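Local coordinates for protein alanine racemase (Oenococcus oeni PSU-1, PDB 3HUR) that belongs to the alanine racemase family of two-domain proteins, pairing an N-terminal TIM barrel with a C-terminal domain made mostly of beta-strands, at residues R27-A32 with K240-L245; Y36-L39 with G43-L46; F166-E171 with K177-E182; C209-D214 with N233-E238; P225-S230 with G343-V348. All blocks are in the same frame, centred on the assembly; numbering follows the deposited sequence.

Interaction 1: R27-A32 with K240-L245; sequences REWTKA and KMPPNL
Trp29 of helix 16-30 carries this contact. Pro242, Asn244 and Leu245 meet it from the loop. The clearest interaction is CH-pi. Leu245 CB sits 3.8 Å from the centroid of the six-membered ring of Trp29, only 6° off the ring normal. Leu245 CD1 lies over the same face but toward the rim, 3.5 Å from Trp29 CD2.

Plain apolar contacts meet the far end of the indole. Trp29 CZ2 touches Pro242 CB at 3.5 Å, with the proline at a slant to the ring. Asn244 uses only its CB, which lies in the ring plane at the edge, 3.6 Å from Trp29 CZ3. Pro242 to Leu245 form a type I beta turn, closed by a backbone bond from Leu245 N to Pro242 O. The turn brings all three contact residues to one ring. Trp29 reaches it because its CG is anti to the backbone N (chi1 -178°).

The polar contacts of Trp29 are made with helix 206-211 and the residues after it. NE1 gives its bond to Ile210 O, and the backbone Trp29 O is bonded to His213 ND1. The ring of His213 also stacks on the indole face away from Leu245. Helix 16-30 is thus joined to the loop that leads to the C-terminal domain. Carbon contacts pack the indole against the turn, while the N-H bond helps to set how the ring is turned.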
# COMPACT_ATOMS: atom_id res chain seq x y z
N ARG A 27 -37.45 5.31 13.10
CA ARG A 27 -38.46 5.28 14.16
C ARG A 27 -39.83 4.95 13.53
O ARG A 27 -40.53 4.07 13.99
CB ARG A 27 -38.55 6.62 14.90
CG ARG A 27 -39.27 6.54 16.25
CD ARG A 27 -39.50 7.93 16.87
NE ARG A 27 -39.26 7.89 18.32
CZ ARG A 27 -38.16 8.34 18.94
NH1 ARG A 27 -37.17 8.89 18.25
NH2 ARG A 27 -38.07 8.23 20.26
N GLU A 28 -40.18 5.67 12.47
CA GLU A 28 -41.45 5.50 11.80
C GLU A 28 -41.51 4.17 11.09
O GLU A 28 -42.58 3.63 10.92
CB GLU A 28 -41.72 6.61 10.76
CG GLU A 28 -41.77 8.02 11.34
CD GLU A 28 -41.67 9.12 10.24
OE1 GLU A 28 -42.35 8.96 9.19
OE2 GLU A 28 -40.92 10.13 10.44
N TRP A 29 -40.38 3.65 10.65
CA TRP A 29 -40.33 2.44 9.85
C TRP A 29 -40.61 1.24 10.73
O TRP A 29 -41.11 0.20 10.25
CB TRP A 29 -38.94 2.32 9.25
CG TRP A 29 -38.67 1.15 8.32
CD1 TRP A 29 -37.93 0.03 8.60
CD2 TRP A 29 -39.08 1.03 6.95
NE1 TRP A 29 -37.86 -0.78 7.49
CE2 TRP A 29 -38.56 -0.19 6.46
CE3 TRP A 29 -39.85 1.83 6.09
CZ2 TRP A 29 -38.80 -0.64 5.15
CZ3 TRP A 29 -40.07 1.39 4.76
CH2 TRP A 29 -39.55 0.17 4.32
N THR A 30 -40.26 1.36 12.00
CA THR A 30 -40.34 0.24 12.93
C THR A 30 -41.42 0.49 14.01
O THR A 30 -41.61 -0.32 14.90
CB THR A 30 -38.95 -0.03 13.59
OG1 THR A 30 -38.60 1.01 14.51
CG2 THR A 30 -37.86 -0.15 12.52
N LYS A 31 -42.12 1.62 13.90
CA LYS A 31 -43.02 2.09 14.94
C LYS A 31 -42.41 1.93 16.32
O LYS A 31 -42.95 1.27 17.19
CB LYS A 31 -44.37 1.34 14.82
CG LYS A 31 -45.48 2.16 14.17
CD LYS A 31 -45.42 2.25 12.63
CE LYS A 31 -46.69 3.02 12.06
NZ LYS A 31 -46.51 3.70 10.71
N ALA A 32 -41.27 2.56 16.54
CA ALA A 32 -40.51 2.35 17.76
C ALA A 32 -40.90 3.38 18.78
O ALA A 32 -41.31 4.49 18.43
CB ALA A 32 -39.07 2.45 17.46
N LYS A 240 -30.57 -5.26 -0.73
CA LYS A 240 -30.89 -3.96 -1.29
C LYS A 240 -31.73 -3.20 -0.29
O LYS A 240 -32.60 -3.78 0.35
CB LYS A 240 -31.67 -4.12 -2.61
N MET A 241 -31.51 -1.90 -0.15
CA MET A 241 -32.26 -1.13 0.83
C MET A 241 -33.75 -1.12 0.43
O MET A 241 -34.07 -1.10 -0.74
CB MET A 241 -31.66 0.29 1.02
CG MET A 241 -30.28 0.27 1.71
SD MET A 241 -30.30 -0.12 3.49
CE MET A 241 -31.29 1.30 3.90
N PRO A 242 -34.66 -1.22 1.40
CA PRO A 242 -36.04 -1.11 0.98
C PRO A 242 -36.34 0.23 0.33
O PRO A 242 -36.06 1.26 0.93
CB PRO A 242 -36.83 -1.26 2.28
CG PRO A 242 -35.84 -1.71 3.31
CD PRO A 242 -34.55 -1.95 2.66
N PRO A 243 -36.92 0.23 -0.89
CA PRO A 243 -37.22 1.48 -1.60
C PRO A 243 -38.04 2.49 -0.79
O PRO A 243 -37.87 3.71 -0.97
CB PRO A 243 -38.03 1.02 -2.81
CG PRO A 243 -37.69 -0.40 -3.01
CD PRO A 243 -37.31 -0.96 -1.68
N ASN A 244 -38.93 2.00 0.08
CA ASN A 244 -39.80 2.91 0.86
C ASN A 244 -39.12 3.58 2.03
O ASN A 244 -39.66 4.53 2.57
CB ASN A 244 -41.02 2.17 1.41
CG ASN A 244 -41.92 1.66 0.32
OD1 ASN A 244 -42.35 2.41 -0.55
ND2 ASN A 244 -42.23 0.36 0.37
N LEU A 245 -37.98 3.06 2.46
CA LEU A 245 -37.21 3.67 3.55
C LEU A 245 -36.23 4.62 2.91
O LEU A 245 -35.47 4.23 2.02
CB LEU A 245 -36.44 2.61 4.30
CG LEU A 245 -35.64 3.07 5.50
CD1 LEU A 245 -36.57 3.46 6.62
CD2 LEU A 245 -34.73 1.94 5.91

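Interaction 2: Y36-L39 with G43-L46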
# COMPACT_ATOMS: atom_id res chain seq x y z
N TYR A 36 -32.44 4.33 20.87
CA TYR A 36 -31.11 4.38 21.43
C TYR A 36 -30.07 4.45 20.30
O TYR A 36 -29.88 3.47 19.57
CB TYR A 36 -30.82 3.11 22.21
CG TYR A 36 -31.77 2.79 23.33
CD1 TYR A 36 -31.74 1.56 23.95
CD2 TYR A 36 -32.71 3.72 23.77
CE1 TYR A 36 -32.59 1.25 24.97
CE2 TYR A 36 -33.57 3.42 24.79
CZ TYR A 36 -33.51 2.19 25.38
OH TYR A 36 -34.36 1.91 26.41
N ALA A 37 -29.41 5.60 20.17
CA ALA A 37 -28.47 5.86 19.06
C ALA A 37 -27.15 5.24 19.41
O ALA A 37 -26.61 5.56 20.47
CB ALA A 37 -28.31 7.32 18.87
N VAL A 38 -26.68 4.30 18.59
CA VAL A 38 -25.42 3.66 18.85
C VAL A 38 -24.33 4.47 18.12
O VAL A 38 -24.40 4.70 16.93
CB VAL A 38 -25.42 2.15 18.42
CG1 VAL A 38 -24.08 1.49 18.74
CG2 VAL A 38 -26.53 1.35 19.11
N LEU A 39 -23.33 4.89 18.87
CA LEU A 39 -22.27 5.70 18.40
C LEU A 39 -20.95 5.04 18.74
O LEU A 39 -20.32 5.39 19.73
CB LEU A 39 -22.35 7.03 19.11
CG LEU A 39 -23.52 7.90 18.66
CD1 LEU A 39 -23.39 9.21 19.37
CD2 LEU A 39 -23.53 8.10 17.11
N GLY A 43 -18.64 7.96 16.60
CA GLY A 43 -19.77 8.24 15.72
C GLY A 43 -19.51 7.70 14.36
O GLY A 43 -19.79 8.32 13.36
N TYR A 44 -18.94 6.52 14.34
CA TYR A 44 -18.61 5.84 13.08
C TYR A 44 -17.68 6.69 12.32
O TYR A 44 -17.86 6.90 11.17
CB TYR A 44 -19.88 5.47 12.29
CG TYR A 44 -20.62 4.44 13.04
CD1 TYR A 44 -21.65 4.77 13.91
CD2 TYR A 44 -20.23 3.13 12.98
CE1 TYR A 44 -22.32 3.78 14.65
CE2 TYR A 44 -20.86 2.15 13.70
CZ TYR A 44 -21.92 2.47 14.53
OH TYR A 44 -22.51 1.46 15.27
N GLY A 45 -16.69 7.20 13.01
CA GLY A 45 -15.74 8.12 12.41
C GLY A 45 -16.28 9.43 11.88
O GLY A 45 -15.60 10.08 11.10
N LEU A 46 -17.47 9.83 12.32
CA LEU A 46 -18.08 11.08 11.88
C LEU A 46 -18.23 12.08 13.01
O LEU A 46 -18.48 13.27 12.75
CB LEU A 46 -19.46 10.86 11.24
CG LEU A 46 -19.45 9.95 10.02
CD1 LEU A 46 -20.78 10.00 9.36
CD2 LEU A 46 -18.35 10.35 9.06
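The chain turns sharply back between these segments, bringing the CA atoms of Leu39 and Gly43 to 4.5 Å as strand 34-38 gives way to a short helical turn. Gly43, Tyr44 and Gly45 all have positive phi, so this turn is left-handed. Such backbone angles favour glycine at Gly43 and Gly45. The bond of the turn runs from Leu46 N to Gly43 O at 3.0 Å.

Tyr44 is the main side chain of the contact. Its CG is anti to the carbonyl carbon (chi1 -68°), and the ring runs back alongside the end of the strand. One ring edge faces the backbone: Tyr44 CE1 lies 3.2 Å from Val38 O, which is close to the ring plane. The same edge atom passes Leu39 CA at 4.2 Å. Farther out, Tyr44 OH reaches Val38 CG1 at 3.8 Å.

Strand 34-38 is the first strand of the TIM barrel, lying between strands 63-66 and 222-223. The turn sits at its C-terminal end, where TIM barrels carry their active sites. A bound sulfate lies about 4 Å from the side chain of Tyr44, between nearest atoms.

Leu39 starts out away from the turn, but its CD2 comes back to Gly43 CA at 4.0 Å. Leu39 also packs on Leu51 and Ala52 of helix 48-57, the helix that follows in the barrel. Beyond the tyrosine, Gly45 O accepts a hydrogen bond from Arg372 NH2, and Leu46 O is bonded to Tyr374 OH.

Interaction 3: F166-E171 with K177-E182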
# COMPACT_ATOMS: atom_id res chain seq x y z
N PHE A 166 -29.49 -9.87 16.62
CA PHE A 166 -29.40 -10.92 15.64
C PHE A 166 -28.17 -10.72 14.77
O PHE A 166 -28.06 -9.73 14.10
CB PHE A 166 -30.70 -10.93 14.81
CG PHE A 166 -31.93 -11.21 15.65
CD1 PHE A 166 -32.26 -12.52 16.02
CD2 PHE A 166 -32.71 -10.19 16.15
CE1 PHE A 166 -33.36 -12.79 16.86
CE2 PHE A 166 -33.81 -10.46 16.96
CZ PHE A 166 -34.14 -11.76 17.31
N ALA A 167 -27.27 -11.69 14.77
CA ALA A 167 -26.07 -11.65 13.96
C ALA A 167 -26.30 -11.71 12.47
O ALA A 167 -25.50 -11.19 11.70
CB ALA A 167 -25.17 -12.77 14.35
N THR A 168 -27.37 -12.33 12.00
CA THR A 168 -27.43 -12.59 10.58
C THR A 168 -28.56 -11.84 9.90
O THR A 168 -28.98 -12.18 8.78
CB THR A 168 -27.49 -14.10 10.30
OG1 THR A 168 -28.64 -14.64 10.94
CG2 THR A 168 -26.19 -14.82 10.82
N ALA A 169 -29.03 -10.79 10.54
CA ALA A 169 -30.03 -9.93 9.92
C ALA A 169 -29.45 -9.19 8.69
O ALA A 169 -30.19 -8.91 7.76
CB ALA A 169 -30.58 -8.94 10.95
N ASP A 170 -28.14 -8.90 8.70
CA ASP A 170 -27.44 -8.19 7.59
C ASP A 170 -26.80 -9.10 6.53
O ASP A 170 -26.17 -8.60 5.58
CB ASP A 170 -26.34 -7.26 8.14
CG ASP A 170 -25.13 -8.02 8.75
OD1 ASP A 170 -25.18 -9.26 8.92
OD2 ASP A 170 -24.11 -7.35 9.07
N GLU A 171 -26.93 -10.42 6.72
CA GLU A 171 -26.52 -11.41 5.73
C GLU A 171 -27.74 -11.87 4.92
O GLU A 171 -28.87 -11.79 5.39
CB GLU A 171 -25.82 -12.58 6.42
CG GLU A 171 -24.47 -12.21 7.02
CD GLU A 171 -23.86 -13.33 7.87
OE1 GLU A 171 -24.18 -14.52 7.61
OE2 GLU A 171 -23.04 -13.03 8.78
N LYS A 177 -31.28 -17.16 7.15
CA LYS A 177 -32.69 -17.09 7.56
C LYS A 177 -32.93 -18.07 8.70
O LYS A 177 -33.71 -17.79 9.59
CB LYS A 177 -33.65 -17.35 6.38
N ALA A 178 -32.24 -19.21 8.68
CA ALA A 178 -32.45 -20.25 9.71
C ALA A 178 -31.71 -19.96 11.01
O ALA A 178 -32.17 -20.37 12.09
CB ALA A 178 -32.05 -21.65 9.18
N TYR A 179 -30.56 -19.29 10.92
CA TYR A 179 -29.87 -18.83 12.13
C TYR A 179 -30.69 -17.71 12.79
O TYR A 179 -30.82 -17.64 14.01
CB TYR A 179 -28.45 -18.34 11.84
CG TYR A 179 -27.63 -18.34 13.10
CD1 TYR A 179 -27.04 -19.52 13.56
CD2 TYR A 179 -27.48 -17.18 13.88
CE1 TYR A 179 -26.29 -19.56 14.76
CE2 TYR A 179 -26.72 -17.20 15.08
CZ TYR A 179 -26.13 -18.39 15.51
OH TYR A 179 -25.40 -18.44 16.69
N PHE A 180 -31.25 -16.85 11.97
CA PHE A 180 -32.17 -15.89 12.47
C PHE A 180 -33.28 -16.60 13.24
O PHE A 180 -33.55 -16.21 14.37
CB PHE A 180 -32.72 -15.03 11.34
CG PHE A 180 -33.55 -13.89 11.79
CD1 PHE A 180 -33.00 -12.63 11.91
CD2 PHE A 180 -34.91 -14.07 12.05
CE1 PHE A 180 -33.76 -11.55 12.32
CE2 PHE A 180 -35.70 -13.01 12.45
CZ PHE A 180 -35.12 -11.73 12.60
N GLU A 181 -33.90 -17.64 12.68
CA GLU A 181 -35.02 -18.30 13.38
C GLU A 181 -34.51 -18.90 14.66
O GLU A 181 -35.17 -18.79 15.69
CB GLU A 181 -35.72 -19.39 12.54
CG GLU A 181 -36.53 -18.85 11.34
CD GLU A 181 -37.56 -17.81 11.74
OE1 GLU A 181 -37.69 -16.78 11.04
OE2 GLU A 181 -38.23 -18.03 12.78
N GLU A 182 -33.35 -19.53 14.61
CA GLU A 182 -32.80 -20.19 15.78
C GLU A 182 -32.62 -19.18 16.91
O GLU A 182 -33.03 -19.43 18.05
CB GLU A 182 -31.47 -20.84 15.44
CG GLU A 182 -30.84 -21.62 16.56
CD GLU A 182 -29.52 -22.30 16.14
OE1 GLU A 182 -29.26 -22.47 14.91
OE2 GLU A 182 -28.74 -22.68 17.05
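Phe180 reaches out from helix 174-191 and stacks on Phe166 of the preceding loop. At the start of the side chain, Phe180 CB passes Thr168 OG1 at 4.1 Å. CG is anti to the backbone N (chi1 -173°), which carries the ring off the helix and into the loop. Phe180 CD1 then meets both CB and CG of Phe166. Phe180 CE1 makes the closest approach to Phe166, 3.8 Å from CG. In the ring plane, the same CE1 has Ala169 CB at its edge, at 4.3 Å. The two phenyl groups form an offset stack, with centroids 4.7 Å apart and planes at 28°. His212 stacks on the other face, shifted toward CZ, so the Phe180 ring lies between Phe166 and His212.

Thr168 meets the helix beside this stack, at Tyr179. Its OG1 lies 3.8 Å from Tyr179 CB, and its CG2 is near Tyr179 CD2 at 4.1 Å. OG1 sits between the backbone N and the carbonyl carbon of Thr168, facing the helix. There it is hydrogen-bonded to Ser176 O.

The contact joins the loop after barrel strand 157-163 to the helix that follows it. Helix 206-211 backs the loop, with Thr208 against Phe166 and with Ala207 and Thr208 against Ala169. An aromatic and methyl seam therefore closes a short loop connection, and the buried threonine hydroxyl is satisfied by the first turn of the helix.

Interaction 4: C209-D214 with N233-E238; sequences CIWHHD and NVSNGE
Trp211 points the outer corner of its indole at Asn233 and Ser235. This corner is the close part of a small contact that buries 137 Å² in all. Trp211 CH2 lies 3.9 Å from Ser235 CB, which approaches at a slant to the ring, and 4.2 Å from Ser235 OG. The amide end of Asn233 comes to the edge of the ring near its plane. The amide and indole planes are 26° apart, not far from parallel.

The rest of the indole is packed more firmly. Ile210 CG2, from the same helix, sits 3.4 Å above the ring plane, over its centre. Residues 240-242, further along the partner loop, also pack on the indole: Pro242 and Met241 touch it, and Lys240 O takes the N-H of Trp211 NE1. These contacts probably help to hold the ring as it is turned.

Beyond Ser235 the contact ends. Asn233 to Asn236 form a type I beta turn, and Asn236, Gly237 and Glu238 are exposed to solvent. This outer side is still tied down. Glu238 N bonds to Ser235 O at 3.3 Å, Ser235 OG is bonded to Leu239 N, and Glu238 OE2 accepts from Ala172 N.

Here helix 206-211 of the barrel meets the loop leading from the last barrel strand to the C-terminal domain. It is a modest meeting of an aromatic edge with small polar side chains. The serine hydroxyl serves its own loop, while Trp211 CH2 packs on Ser235 CB.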
# COMPACT_ATOMS: atom_id res chain seq x y z
N CYS A 209 -33.72 -3.59 12.16
CA CYS A 209 -34.64 -2.48 11.90
C CYS A 209 -34.98 -2.37 10.41
O CYS A 209 -36.15 -2.13 10.03
CB CYS A 209 -34.07 -1.14 12.40
SG CYS A 209 -34.00 -0.95 14.20
N ILE A 210 -33.98 -2.53 9.56
CA ILE A 210 -34.20 -2.23 8.14
C ILE A 210 -35.05 -3.33 7.48
O ILE A 210 -36.15 -3.04 7.04
CB ILE A 210 -32.89 -2.07 7.32
CG1 ILE A 210 -32.10 -0.84 7.80
CG2 ILE A 210 -33.21 -1.98 5.81
CD1 ILE A 210 -30.71 -0.81 7.31
N TRP A 211 -34.54 -4.56 7.47
CA TRP A 211 -35.14 -5.67 6.73
C TRP A 211 -36.13 -6.60 7.48
O TRP A 211 -36.57 -7.56 6.91
CB TRP A 211 -34.03 -6.52 6.08
CG TRP A 211 -33.29 -5.76 5.03
CD1 TRP A 211 -33.74 -5.43 3.78
CD2 TRP A 211 -32.00 -5.15 5.17
NE1 TRP A 211 -32.79 -4.66 3.12
CE2 TRP A 211 -31.72 -4.47 3.95
CE3 TRP A 211 -31.06 -5.11 6.20
CZ2 TRP A 211 -30.53 -3.80 3.73
CZ3 TRP A 211 -29.88 -4.44 5.98
CH2 TRP A 211 -29.63 -3.79 4.75
N HIS A 212 -36.49 -6.31 8.73
CA HIS A 212 -37.45 -7.12 9.45
C HIS A 212 -38.47 -6.26 10.20
O HIS A 212 -38.97 -6.63 11.26
CB HIS A 212 -36.76 -7.96 10.50
CG HIS A 212 -35.81 -8.98 9.97
ND1 HIS A 212 -34.59 -8.65 9.41
CD2 HIS A 212 -35.86 -10.33 9.99
CE1 HIS A 212 -33.95 -9.76 9.09
NE2 HIS A 212 -34.70 -10.79 9.43
N HIS A 213 -38.78 -5.08 9.67
CA HIS A 213 -39.71 -4.21 10.38
C HIS A 213 -41.17 -4.70 10.40
O HIS A 213 -41.99 -4.16 11.14
CB HIS A 213 -39.66 -2.79 9.83
CG HIS A 213 -40.29 -2.64 8.50
ND1 HIS A 213 -41.07 -1.54 8.18
CD2 HIS A 213 -40.23 -3.40 7.38
CE1 HIS A 213 -41.49 -1.66 6.93
NE2 HIS A 213 -40.99 -2.77 6.42
N ASP A 214 -41.50 -5.70 9.59
CA ASP A 214 -42.88 -6.16 9.51
C ASP A 214 -43.10 -7.47 10.23
O ASP A 214 -44.22 -7.97 10.27
CB ASP A 214 -43.29 -6.31 8.05
CG ASP A 214 -43.57 -4.98 7.38
OD1 ASP A 214 -43.87 -3.99 8.09
OD2 ASP A 214 -43.49 -4.93 6.12
N ASN A 233 -25.33 1.44 3.47
CA ASN A 233 -25.88 0.10 3.44
C ASN A 233 -25.16 -0.83 4.38
O ASN A 233 -24.09 -1.31 4.07
CB ASN A 233 -25.80 -0.48 2.03
CG ASN A 233 -26.73 -1.67 1.83
OD1 ASN A 233 -27.41 -1.76 0.80
ND2 ASN A 233 -26.81 -2.54 2.84
N VAL A 234 -25.77 -1.15 5.51
CA VAL A 234 -25.20 -2.10 6.50
C VAL A 234 -24.87 -3.57 6.04
O VAL A 234 -24.07 -4.26 6.66
CB VAL A 234 -26.13 -2.08 7.74
CG1 VAL A 234 -25.86 -3.27 8.71
CG2 VAL A 234 -25.95 -0.73 8.45
N SER A 235 -25.45 -4.02 4.93
CA SER A 235 -25.30 -5.42 4.45
C SER A 235 -24.04 -5.69 3.60
O SER A 235 -23.85 -6.82 3.14
CB SER A 235 -26.52 -5.79 3.61
OG SER A 235 -26.49 -5.12 2.36
N ASN A 236 -23.20 -4.67 3.41
CA ASN A 236 -22.07 -4.66 2.45
C ASN A 236 -22.31 -5.35 1.12
O ASN A 236 -21.68 -6.33 0.79
CB ASN A 236 -20.69 -5.00 3.08
CG ASN A 236 -20.57 -6.42 3.58
OD1 ASN A 236 -20.48 -6.66 4.80
ND2 ASN A 236 -20.49 -7.39 2.65
N GLY A 237 -23.25 -4.81 0.34
CA GLY A 237 -23.57 -5.38 -0.97
C GLY A 237 -24.70 -6.42 -1.01
O GLY A 237 -25.54 -6.38 -1.91
N GLU A 238 -24.74 -7.30 -0.00
CA GLU A 238 -25.66 -8.45 0.03
C GLU A 238 -27.15 -8.16 -0.20
O GLU A 238 -27.76 -8.83 -1.01
CB GLU A 238 -25.42 -9.28 1.29
CG GLU A 238 -23.96 -9.79 1.36
CD GLU A 238 -23.74 -10.98 2.29
OE1 GLU A 238 -22.56 -11.22 2.63
OE2 GLU A 238 -24.72 -11.68 2.66

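Interaction 5: P225-S230 with G343-V348. With SO4 (sulfate ion), chain B.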
# COMPACT_ATOMS: atom_id res chain seq x y z
N PRO A 225 -30.28 1.72 16.54
CA PRO A 225 -29.62 1.99 15.26
C PRO A 225 -28.21 2.52 15.45
O PRO A 225 -27.99 3.44 16.20
CB PRO A 225 -30.50 3.06 14.65
CG PRO A 225 -31.21 3.64 15.76
CD PRO A 225 -31.44 2.59 16.72
N GLY A 226 -27.25 1.86 14.80
CA GLY A 226 -25.83 2.25 14.81
C GLY A 226 -25.37 2.63 13.42
O GLY A 226 -25.61 3.73 12.98
N GLN A 227 -24.77 1.70 12.71
CA GLN A 227 -24.16 2.02 11.44
C GLN A 227 -25.07 2.68 10.47
O GLN A 227 -24.59 3.39 9.56
CB GLN A 227 -23.72 0.79 10.72
CG GLN A 227 -22.60 0.07 11.27
CD GLN A 227 -22.03 -0.88 10.23
OE1 GLN A 227 -21.88 -2.07 10.49
NE2 GLN A 227 -21.69 -0.35 9.04
N LEU A 228 -26.36 2.44 10.58
CA LEU A 228 -27.28 2.99 9.61
C LEU A 228 -27.46 4.48 9.79
O LEU A 228 -28.10 5.15 8.94
CB LEU A 228 -28.66 2.31 9.69
CG LEU A 228 -29.63 2.70 10.83
CD1 LEU A 228 -30.26 4.05 10.66
CD2 LEU A 228 -30.73 1.63 10.89
N ILE A 229 -26.99 5.01 10.92
CA ILE A 229 -27.13 6.44 11.15
C ILE A 229 -26.45 7.25 10.05
O ILE A 229 -26.93 8.29 9.67
CB ILE A 229 -26.51 6.85 12.47
CG1 ILE A 229 -27.37 6.30 13.64
CG2 ILE A 229 -26.41 8.32 12.49
CD1 ILE A 229 -26.73 6.42 15.07
N SER A 230 -25.33 6.75 9.54
CA SER A 230 -24.56 7.47 8.55
C SER A 230 -25.18 7.40 7.17
O SER A 230 -24.78 8.15 6.27
CB SER A 230 -23.17 6.91 8.47
OG SER A 230 -23.12 5.67 7.79
N GLY A 343 -23.34 3.61 -1.03
CA GLY A 343 -23.66 2.91 0.20
C GLY A 343 -22.49 2.18 0.87
O GLY A 343 -22.72 1.40 1.82
N GLU A 344 -21.27 2.41 0.38
CA GLU A 344 -20.11 1.67 0.88
C GLU A 344 -19.89 1.98 2.35
O GLU A 344 -20.14 3.07 2.81
CB GLU A 344 -18.81 2.00 0.06
CG GLU A 344 -17.55 1.29 0.62
CD GLU A 344 -16.30 1.45 -0.21
OE1 GLU A 344 -16.33 2.14 -1.24
OE2 GLU A 344 -15.25 0.88 0.18
N GLN A 345 -19.40 1.00 3.09
CA GLN A 345 -19.14 1.18 4.53
C GLN A 345 -18.06 2.27 4.79
O GLN A 345 -17.18 2.48 4.00
CB GLN A 345 -18.67 -0.12 5.20
CG GLN A 345 -19.32 -1.42 4.76
CD GLN A 345 -20.66 -1.70 5.44
OE1 GLN A 345 -20.73 -2.51 6.37
NE2 GLN A 345 -21.70 -1.02 4.98
N ILE A 346 -18.17 2.92 5.95
CA ILE A 346 -17.18 3.88 6.39
C ILE A 346 -16.46 3.40 7.62
O ILE A 346 -15.59 4.09 8.11
CB ILE A 346 -17.77 5.26 6.56
CG1 ILE A 346 -18.89 5.27 7.60
CG2 ILE A 346 -18.25 5.77 5.25
CD1 ILE A 346 -19.42 6.62 7.93
N THR A 347 -16.76 2.17 8.05
CA THR A 347 -16.05 1.54 9.19
C THR A 347 -15.77 0.10 8.89
O THR A 347 -16.44 -0.50 8.09
CB THR A 347 -16.88 1.57 10.48
OG1 THR A 347 -18.23 1.27 10.16
CG2 THR A 347 -16.87 2.92 11.15
N VAL A 348 -14.76 -0.43 9.57
CA VAL A 348 -14.42 -1.83 9.54
C VAL A 348 -14.37 -2.28 11.01
O VAL A 348 -13.91 -1.55 11.85
CB VAL A 348 -13.04 -2.12 8.81
CG1 VAL A 348 -11.87 -1.33 9.46
CG2 VAL A 348 -12.67 -3.63 8.80
S SO4 B . -25.47 -1.95 14.39
O1 SO4 B . -24.39 -1.43 13.59
O2 SO4 B . -25.74 -3.34 14.14
O3 SO4 B . -25.05 -1.93 15.76
O4 SO4 B . -26.60 -1.11 14.01
O HOH W 1 -20.13 1.86 8.48
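The loop after strand 222-223, the last of the TIM barrel, here holds a sulfate and faces a segment of the C-terminal domain. Gly226 and Gln227 turn their backbone N-H groups to the anion. Gln227 N gives a nearly straight bond to sulfate O1, 3.3 Å long with an angle of 170°. Gly226 N reaches sulfate O4 at 3.1 Å, but this bond is weak. Ser206 OG is a further partner of the sulfate. The ion probably comes from the crystallisation liquor, but it may mark an anion pocket.

Gln227 faces both ways. Its CG passes sulfate O1, and its chain runs on extended (chi2 -164°) toward Gln345. Gln227 NE2 comes to 3.6 Å from Gln345 OE1. The two side chains cross at about a right angle, with amide planes 58° apart.

A water bridges the domains beside this pair. It accepts a weak bond of 2.8 Å from Gln227 NE2. It is also bonded to Thr347 OG1, at 2.6 Å, and weakly to Ile346 N.

The apolar part is small. Ile346 CD1 touches Ser230 CB at 3.8 Å and lies equally close to Ser230 OG. Tyr44 lies nearby, touching both Gln227 and Thr347.

This makes a largely polar domain boundary, where one water links Gln227, Ile346 and Thr347. Two backbone N-H groups and a serine hydroxyl bond to the anion and would probably steady its negative charge.

Overall arrangement
Interaction 2 comes first along the chain after segment 27-32 and joins the first barrel strand to the turn that follows it. Interaction 3 follows, at the loop before helix 174-191. Interaction 4 joins helix 206-211 to the long loop between strands 222-223 and 251-263, and interaction 5 joins that loop to 343-348. The loop also supplies segment 240-245 of interaction 1. Interactions 1 and 4, with centres 9 Å apart, touch through Trp29. Interactions 2 and 5, also 9 Å apart, touch through Val38 with Pro225 and Tyr44 with Gln227, near the sulfate. Interaction 5 reaches the C-terminal domain; 2 and 3 pack within the barrel, and 1 and 4 hold the connecting loop on it.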